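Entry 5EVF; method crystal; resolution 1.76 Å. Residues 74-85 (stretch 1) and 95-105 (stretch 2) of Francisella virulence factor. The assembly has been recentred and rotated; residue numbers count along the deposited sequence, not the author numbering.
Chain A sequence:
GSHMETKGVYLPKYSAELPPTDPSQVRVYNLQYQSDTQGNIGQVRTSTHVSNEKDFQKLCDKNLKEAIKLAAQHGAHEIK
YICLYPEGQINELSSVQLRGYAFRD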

ATOM      1  N   HIS A  74      -7.459   6.665  -7.439  1.00 13.63           N
ATOM      2  CA  HIS A  74      -8.827   6.224  -7.243  1.00 14.49           C
ATOM      3  C   HIS A  74      -9.602   7.082  -6.257  1.00 19.31           C
ATOM      4  O   HIS A  74     -10.686   6.680  -5.820  1.00 19.05           O
ATOM      5  CB  HIS A  74      -8.830   4.757  -6.816  1.00 13.28           C
ATOM      6  CG  HIS A  74      -8.274   3.857  -7.869  1.00 20.41           C
ATOM      7  ND1 HIS A  74      -9.068   3.260  -8.823  1.00 26.32           N
ATOM      8  CD2 HIS A  74      -7.002   3.498  -8.155  1.00 19.50           C
ATOM      9  CE1 HIS A  74      -8.307   2.556  -9.642  1.00 23.99           C
ATOM     10  NE2 HIS A  74      -7.050   2.682  -9.259  1.00 22.70           N
ATOM     11  N   GLY A  75      -9.088   8.260  -5.920  1.00 15.88           N
ATOM     12  CA  GLY A  75      -9.862   9.254  -5.200  1.00 17.22           C
ATOM     13  C   GLY A  75      -9.648   9.321  -3.707  1.00 18.62           C
ATOM     14  O   GLY A  75     -10.388  10.037  -3.035  1.00 18.21           O
ATOM     15  N   ALA A  76      -8.669   8.610  -3.161  1.00 13.90           N
ATOM     16  CA  ALA A  76      -8.507   8.582  -1.712  1.00 12.74           C
ATOM     17  C   ALA A  76      -8.020   9.923  -1.181  1.00 13.26           C
ATOM     18  O   ALA A  76      -7.147  10.567  -1.774  1.00 14.02           O
ATOM     19  CB  ALA A  76      -7.509   7.498  -1.317  1.00 12.98           C
ATOM     20  N   HIS A  77      -8.562  10.326  -0.029  1.00 13.87           N
ATOM     21  CA  HIS A  77      -7.998  11.421   0.742  1.00 14.17           C
ATOM     22  C   HIS A  77      -7.048  10.955   1.836  1.00 13.53           C
ATOM     23  O   HIS A  77      -6.233  11.756   2.315  1.00 13.90           O
ATOM     24  CB  HIS A  77      -9.120  12.241   1.373  1.00 17.00           C
ATOM     25  CG  HIS A  77      -9.987  12.924   0.370  1.00 17.94           C
ATOM     26  ND1 HIS A  77     -11.359  12.912   0.448  1.00 18.92           N
ATOM     27  CD2 HIS A  77      -9.677  13.639  -0.737  1.00 23.09           C
ATOM     28  CE1 HIS A  77     -11.862  13.594  -0.566  1.00 22.79           C
ATOM     29  NE2 HIS A  77     -10.861  14.049  -1.299  1.00 20.87           N
ATOM     30  N   GLU A  78      -7.113   9.681   2.213  1.00 12.73           N
ATOM     31  CA  GLU A  78      -6.373   9.166   3.355  1.00 12.31           C
ATOM     32  C   GLU A  78      -6.137   7.677   3.142  1.00 13.66           C
ATOM     33  O   GLU A  78      -6.988   6.984   2.586  1.00 12.63           O
ATOM     34  CB  GLU A  78      -7.158   9.450   4.641  1.00 15.37           C
ATOM     35  CG  GLU A  78      -6.930   8.536   5.814  1.00 20.28           C
ATOM     36  CD  GLU A  78      -7.854   8.891   6.985  1.00 22.90           C
ATOM     37  OE1 GLU A  78      -7.888   8.128   7.959  1.00 27.21           O
ATOM     38  OE2 GLU A  78      -8.527   9.935   6.920  1.00 26.20           O
ATOM     39  N   ILE A  79      -4.983   7.176   3.589  1.00 11.50           N
ATOM     40  CA  ILE A  79      -4.779   5.732   3.621  1.00 10.28           C
ATOM     41  C   ILE A  79      -4.213   5.362   4.979  1.00 10.30           C
ATOM     42  O   ILE A  79      -3.463   6.132   5.583  1.00 12.92           O
ATOM     43  CB  ILE A  79      -3.846   5.200   2.515  1.00 12.84           C
ATOM     44  CG1 ILE A  79      -2.458   5.830   2.616  1.00 16.53           C
ATOM     45  CG2 ILE A  79      -4.453   5.439   1.156  1.00 16.31           C
ATOM     46  CD1 ILE A  79      -1.475   5.158   1.652  1.00 22.42           C
ATOM     47  N   LYS A  80      -4.585   4.173   5.453  1.00 10.11           N
ATOM     48  CA  LYS A  80      -4.023   3.573   6.655  1.00 10.21           C
ATOM     49  C   LYS A  80      -3.396   2.262   6.215  1.00 11.13           C
ATOM     50  O   LYS A  80      -4.079   1.433   5.611  1.00 11.99           O
ATOM     51  CB  LYS A  80      -5.102   3.337   7.718  1.00 12.46           C
ATOM     52  CG  LYS A  80      -5.909   4.587   8.081  1.00 15.19           C
ATOM     53  CD  LYS A  80      -6.910   4.289   9.209  1.00 17.86           C
ATOM     54  CE  LYS A  80      -7.905   5.439   9.392  1.00 23.59           C
ATOM     55  NZ  LYS A  80      -9.027   5.067  10.319  1.00 22.93           N
ATOM     56  N   TYR A  81      -2.102   2.075   6.492  1.00  9.72           N
ATOM     57  CA  TYR A  81      -1.390   0.969   5.876  1.00  9.57           C
ATOM     58  C   TYR A  81      -0.526   0.212   6.882  1.00  9.69           C
ATOM     59  O   TYR A  81      -0.222   0.689   7.988  1.00 10.09           O
ATOM     60  CB  TYR A  81      -0.502   1.476   4.728  1.00 10.50           C
ATOM     61  CG  TYR A  81       0.747   2.105   5.273  1.00  9.59           C
ATOM     62  CD1 TYR A  81       0.719   3.379   5.837  1.00  9.91           C
ATOM     63  CD2 TYR A  81       1.948   1.400   5.301  1.00 11.68           C
ATOM     64  CE1 TYR A  81       1.868   3.951   6.384  1.00 14.64           C
ATOM     65  CE2 TYR A  81       3.092   1.966   5.858  1.00 13.17           C
ATOM     66  CZ  TYR A  81       3.041   3.232   6.397  1.00 17.44           C
ATOM     67  OH  TYR A  81       4.176   3.792   6.938  1.00 16.29           O
ATOM     68  N   ILE A  82      -0.114  -0.982   6.455  1.00  9.64           N
ATOM     69  CA  ILE A  82       0.840  -1.802   7.199  1.00 10.06           C
ATOM     70  C   ILE A  82       1.677  -2.580   6.191  1.00 11.26           C
ATOM     71  O   ILE A  82       1.169  -3.028   5.163  1.00  9.92           O
ATOM     72  CB  ILE A  82       0.113  -2.732   8.193  1.00 11.40           C
ATOM     73  CG1 ILE A  82       1.122  -3.537   9.023  1.00 11.82           C
ATOM     74  CG2 ILE A  82      -0.849  -3.674   7.446  1.00 14.49           C
ATOM     75  CD1 ILE A  82       0.483  -4.267  10.187  1.00 13.69           C
ATOM     76  N   CYS A  83       2.973  -2.703   6.458  1.00 10.54           N
ATOM     77  CA  CYS A  83       3.840  -3.551   5.653  1.00 10.90           C
ATOM     78  C   CYS A  83       3.889  -4.954   6.240  1.00 11.43           C
ATOM     79  O   CYS A  83       3.912  -5.124   7.466  1.00 13.79           O
ATOM     80  CB  CYS A  83       5.242  -2.945   5.587  1.00 12.55           C
ATOM     81  SG  CYS A  83       5.244  -1.505   4.500  1.00 12.21           S
ATOM     82  N   LEU A  84       3.933  -5.956   5.353  1.00 11.70           N
ATOM     83  CA  LEU A  84       3.748  -7.354   5.708  1.00 12.31           C
ATOM     84  C   LEU A  84       4.845  -8.205   5.072  1.00 13.19           C
ATOM     85  O   LEU A  84       5.325  -7.905   3.977  1.00 13.23           O
ATOM     86  CB  LEU A  84       2.363  -7.857   5.249  1.00 12.03           C
ATOM     87  CG  LEU A  84       1.180  -7.076   5.835  1.00 15.54           C
ATOM     88  CD1 LEU A  84      -0.097  -7.364   5.056  1.00 24.87           C
ATOM     89  CD2 LEU A  84       0.997  -7.408   7.307  1.00 19.41           C
ATOM     90  N   TYR A  85       5.229  -9.269   5.773  1.00 14.08           N
ATOM     91  CA  TYR A  85       6.393 -10.077   5.446  1.00 15.22           C
ATOM     92  C   TYR A  85       6.033 -11.551   5.495  1.00 16.11           C
ATOM     93  O   TYR A  85       5.125 -11.948   6.232  1.00 18.10           O
ATOM     94  CB  TYR A  85       7.549  -9.790   6.431  1.00 15.83           C
ATOM     95  CG  TYR A  85       7.885  -8.309   6.446  1.00 15.13           C
ATOM     96  CD1 TYR A  85       7.213  -7.439   7.300  1.00 14.37           C
ATOM     97  CD2 TYR A  85       8.840  -7.780   5.583  1.00 15.92           C
ATOM     98  CE1 TYR A  85       7.473  -6.082   7.288  1.00 13.89           C
ATOM     99  CE2 TYR A  85       9.120  -6.418   5.569  1.00 14.95           C
ATOM    100  CZ  TYR A  85       8.412  -5.572   6.425  1.00 15.84           C
ATOM    101  OH  TYR A  85       8.644  -4.208   6.443  1.00 13.86           O
ATOM    102  N   SER A  95       8.535 -11.752  -1.265  1.00 21.72           N
ATOM    103  CA  SER A  95       7.967 -10.433  -1.488  1.00 19.41           C
ATOM    104  C   SER A  95       7.630  -9.779  -0.161  1.00 21.71           C
ATOM    105  O   SER A  95       7.153 -10.437   0.768  1.00 26.11           O
ATOM    106  CB  SER A  95       6.704 -10.507  -2.349  1.00 28.06           C
ATOM    107  OG  SER A  95       7.043 -10.773  -3.697  1.00 35.37           O
ATOM    108  N   VAL A  96       7.868  -8.478  -0.092  1.00 16.27           N
ATOM    109  CA  VAL A  96       7.366  -7.629   0.976  1.00 14.68           C
ATOM    110  C   VAL A  96       6.106  -6.972   0.452  1.00 13.64           C
ATOM    111  O   VAL A  96       6.088  -6.482  -0.681  1.00 13.71           O
ATOM    112  CB  VAL A  96       8.407  -6.576   1.384  1.00 18.80           C
ATOM    113  CG1 VAL A  96       7.803  -5.593   2.370  1.00 21.22           C
ATOM    114  CG2 VAL A  96       9.625  -7.257   1.977  1.00 23.53           C
ATOM    115  N   GLN A  97       5.042  -6.996   1.245  1.00 12.87           N
ATOM    116  CA  GLN A  97       3.755  -6.521   0.777  1.00 13.87           C
ATOM    117  C   GLN A  97       3.283  -5.375   1.653  1.00 13.62           C
ATOM    118  O   GLN A  97       3.830  -5.110   2.725  1.00 16.25           O
ATOM    119  CB  GLN A  97       2.739  -7.665   0.761  1.00 16.18           C
ATOM    120  CG  GLN A  97       3.224  -8.808  -0.110  1.00 26.15           C
ATOM    121  CD  GLN A  97       2.163  -9.848  -0.392  1.00 45.43           C
ATOM    122  OE1 GLN A  97       1.160  -9.939   0.315  1.00 52.42           O
ATOM    123  NE2 GLN A  97       2.385 -10.650  -1.432  1.00 50.30           N
ATOM    124  N   LEU A  98       2.282  -4.665   1.158  1.00 10.68           N
ATOM    125  CA  LEU A  98       1.631  -3.623   1.930  1.00 10.06           C
ATOM    126  C   LEU A  98       0.135  -3.792   1.745  1.00 11.56           C
ATOM    127  O   LEU A  98      -0.326  -4.050   0.628  1.00 11.91           O
ATOM    128  CB  LEU A  98       2.077  -2.223   1.464  1.00 10.77           C
ATOM    129  CG  LEU A  98       1.368  -1.012   2.053  1.00 10.84           C
ATOM    130  CD1 LEU A  98       2.306   0.175   2.001  1.00 11.31           C
ATOM    131  CD2 LEU A  98       0.111  -0.684   1.270  1.00  9.26           C
ATOM    132  N   ARG A  99      -0.611  -3.636   2.838  1.00  9.90           N
ATOM    133  CA  ARG A  99      -2.071  -3.581   2.816  1.00 10.65           C
ATOM    134  C   ARG A  99      -2.480  -2.196   3.277  1.00 11.21           C
ATOM    135  O   ARG A  99      -2.071  -1.760   4.360  1.00 11.49           O
ATOM    136  CB  ARG A  99      -2.663  -4.653   3.731  1.00 11.53           C
ATOM    137  CG  ARG A  99      -4.184  -4.578   3.921  1.00 22.73           C
ATOM    138  CD  ARG A  99      -4.888  -5.180   2.723  1.00 27.08           C
ATOM    139  NE  ARG A  99      -4.604  -6.599   2.590  1.00 26.24           N
ATOM    140  CZ  ARG A  99      -5.354  -7.570   3.119  1.00 30.67           C
ATOM    141  NH1 ARG A  99      -6.468  -7.288   3.806  1.00 26.89           N
ATOM    142  NH2 ARG A  99      -5.008  -8.846   2.952  1.00 27.09           N
ATOM    143  N   GLY A 100      -3.244  -1.500   2.456  1.00 10.60           N
ATOM    144  CA  GLY A 100      -3.699  -0.160   2.789  1.00 11.57           C
ATOM    145  C   GLY A 100      -5.205  -0.093   2.652  1.00 11.23           C
ATOM    146  O   GLY A 100      -5.793  -0.799   1.833  1.00 15.26           O
ATOM    147  N   TYR A 101      -5.824   0.683   3.529  1.00 10.19           N
ATOM    148  CA  TYR A 101      -7.252   0.967   3.434  1.00 11.03           C
ATOM    149  C   TYR A 101      -7.410   2.427   3.065  1.00 11.81           C
ATOM    150  O   TYR A 101      -6.767   3.291   3.671  1.00 12.18           O
ATOM    151  CB  TYR A 101      -7.966   0.635   4.738  1.00 11.01           C
ATOM    152  CG  TYR A 101      -7.971  -0.861   4.956  1.00 15.05           C
ATOM    153  CD1 TYR A 101      -9.063  -1.613   4.567  1.00 17.28           C
ATOM    154  CD2 TYR A 101      -6.873  -1.517   5.497  1.00 16.05           C
ATOM    155  CE1 TYR A 101      -9.087  -2.964   4.722  1.00 24.11           C
ATOM    156  CE2 TYR A 101      -6.886  -2.902   5.651  1.00 18.19           C
ATOM    157  CZ  TYR A 101      -8.008  -3.607   5.271  1.00 23.63           C
ATOM    158  OH  TYR A 101      -8.078  -4.980   5.404  1.00 24.75           O
ATOM    159  N   ALA A 102      -8.249   2.694   2.063  1.00 10.32           N
ATOM    160  CA  ALA A 102      -8.438   4.036   1.533  1.00 11.70           C
ATOM    161  C   ALA A 102      -9.705   4.657   2.096  1.00 13.44           C
ATOM    162  O   ALA A 102     -10.709   3.970   2.293  1.00 13.09           O
ATOM    163  CB  ALA A 102      -8.521   4.009   0.007  1.00 13.59           C
ATOM    164  N   PHE A 103      -9.657   5.969   2.322  1.00 12.25           N
ATOM    165  CA  PHE A 103     -10.765   6.706   2.905  1.00 12.92           C
ATOM    166  C   PHE A 103     -11.006   7.985   2.119  1.00 13.58           C
ATOM    167  O   PHE A 103     -10.080   8.554   1.533  1.00 13.76           O
ATOM    168  CB  PHE A 103     -10.479   7.047   4.363  1.00 15.67           C
ATOM    169  CG  PHE A 103     -10.284   5.842   5.233  1.00 14.61           C
ATOM    170  CD1 PHE A 103      -9.062   5.184   5.275  1.00 14.41           C
ATOM    171  CD2 PHE A 103     -11.311   5.375   6.028  1.00 18.40           C
ATOM    172  CE1 PHE A 103      -8.883   4.074   6.080  1.00 16.50           C
ATOM    173  CE2 PHE A 103     -11.125   4.263   6.845  1.00 16.55           C
ATOM    174  CZ  PHE A 103      -9.918   3.615   6.865  1.00 16.26           C
ATOM    175  N   ARG A 104     -12.271   8.409   2.095  1.00 14.62           N
ATOM    176  CA  ARG A 104     -12.696   9.706   1.576  1.00 21.58           C
ATOM    177  C   ARG A 104     -13.238  10.555   2.713  1.00 22.16           C
ATOM    178  O   ARG A 104     -13.933  10.045   3.597  1.00 25.56           O
ATOM    179  CB  ARG A 104     -13.810   9.565   0.538  1.00 31.70           C
ATOM    180  CG  ARG A 104     -13.426   8.897  -0.742  1.00 35.26           C
ATOM    181  CD  ARG A 104     -12.883   9.899  -1.717  1.00 32.95           C
ATOM    182  NE  ARG A 104     -13.857  10.849  -2.251  1.00 28.12           N
ATOM    183  CZ  ARG A 104     -13.567  11.722  -3.215  1.00 24.41           C
ATOM    184  NH1 ARG A 104     -12.344  11.743  -3.742  1.00 24.49           N
ATOM    185  NH2 ARG A 104     -14.485  12.574  -3.662  1.00 29.74           N
ATOM    186  N   ASP A 105     -12.964  11.856   2.673  1.00 20.91           N
ATOM    187  CA  ASP A 105     -13.512  12.728   3.700  1.00 25.82           C
ATOM    188  C   ASP A 105     -14.987  13.008   3.431  1.00 29.74           C
ATOM    189  O   ASP A 105     -15.474  12.870   2.305  1.00 28.05           O
ATOM    190  CB  ASP A 105     -12.741  14.042   3.789  1.00 24.95           C
ATOM    191  CG  ASP A 105     -11.308  13.836   4.224  1.00 29.86           C
ATOM    192  OD1 ASP A 105     -10.411  14.468   3.631  1.00 34.15           O
ATOM    193  OD2 ASP A 105     -11.088  12.991   5.116  1.00 30.16           O
ATOM    194  OXT ASP A 105     -15.711  13.393   4.348  1.00 28.02           O
TER
HETATM  195  O   HOH W   1     -11.198  10.304   5.429  1.00 40.84           O

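The most unusual feature lies beyond the last strand pair, where the chain terminus is tied down through a histidine ring. Asp105 N donates to His77 ND1 at 2.9 Å with an N-H...acceptor angle of 176°, near the ring plane, so ND1 serves as acceptor, its lone pair aimed at the amide. His77 CE1 lies over one face of the Arg104 guanidinium, 3.7 Å from Arg104 CZ. That guanidinium, carried by an all-m side chain through chi3, donates from Arg104 NH1 to Gly75 O. Gly75, at phi/psi 98/8, occupies a conformation in which a CB would be jammed against the preceding carbonyl.

Asp105 and Glu78 bring like charges close, with Glu78 OE2 4.4 Å from Asp105 OD2; one water donates to both, at 3.1 Å from Glu78 OE2 and 2.7 Å from Asp105 OD2, mediating the approach.

From this end run two antiparallel strands, their directions 163° apart. Paired amide-carbonyl bonds recur at every second residue: Lys80 N to Tyr101 O is 3.0 Å and Tyr101 N to Lys80 O 2.8 Å, while Leu84 N to Gln97 O is 2.8 Å and Gln97 N to Leu84 O 2.9 Å. At the non-hydrogen-bonded pairs the backbones come closer, down to 4.0 Å between Tyr81 CA and Gly100 CA.

The sheet faces differ. On one, Lys80 extends across Phe103, its CE 4.1 Å from the ring centroid and 28° off the normal, a CH-pi contact; NZ, at 4.4 Å, adds an off-centre cation-pi component. Phe103 is buried, and the long aliphatic stem of lysine suits its covering. The other face carries Ile79, Ala102, Tyr81, Leu98 and Cys83. Here Leu98 CD1 lies 3.5 Å from Tyr81 CD2 and 4.2 Å from Cys83 SG, apolar packing around a buried leucine. Altogether 1012 Å² is buried, both sides summed.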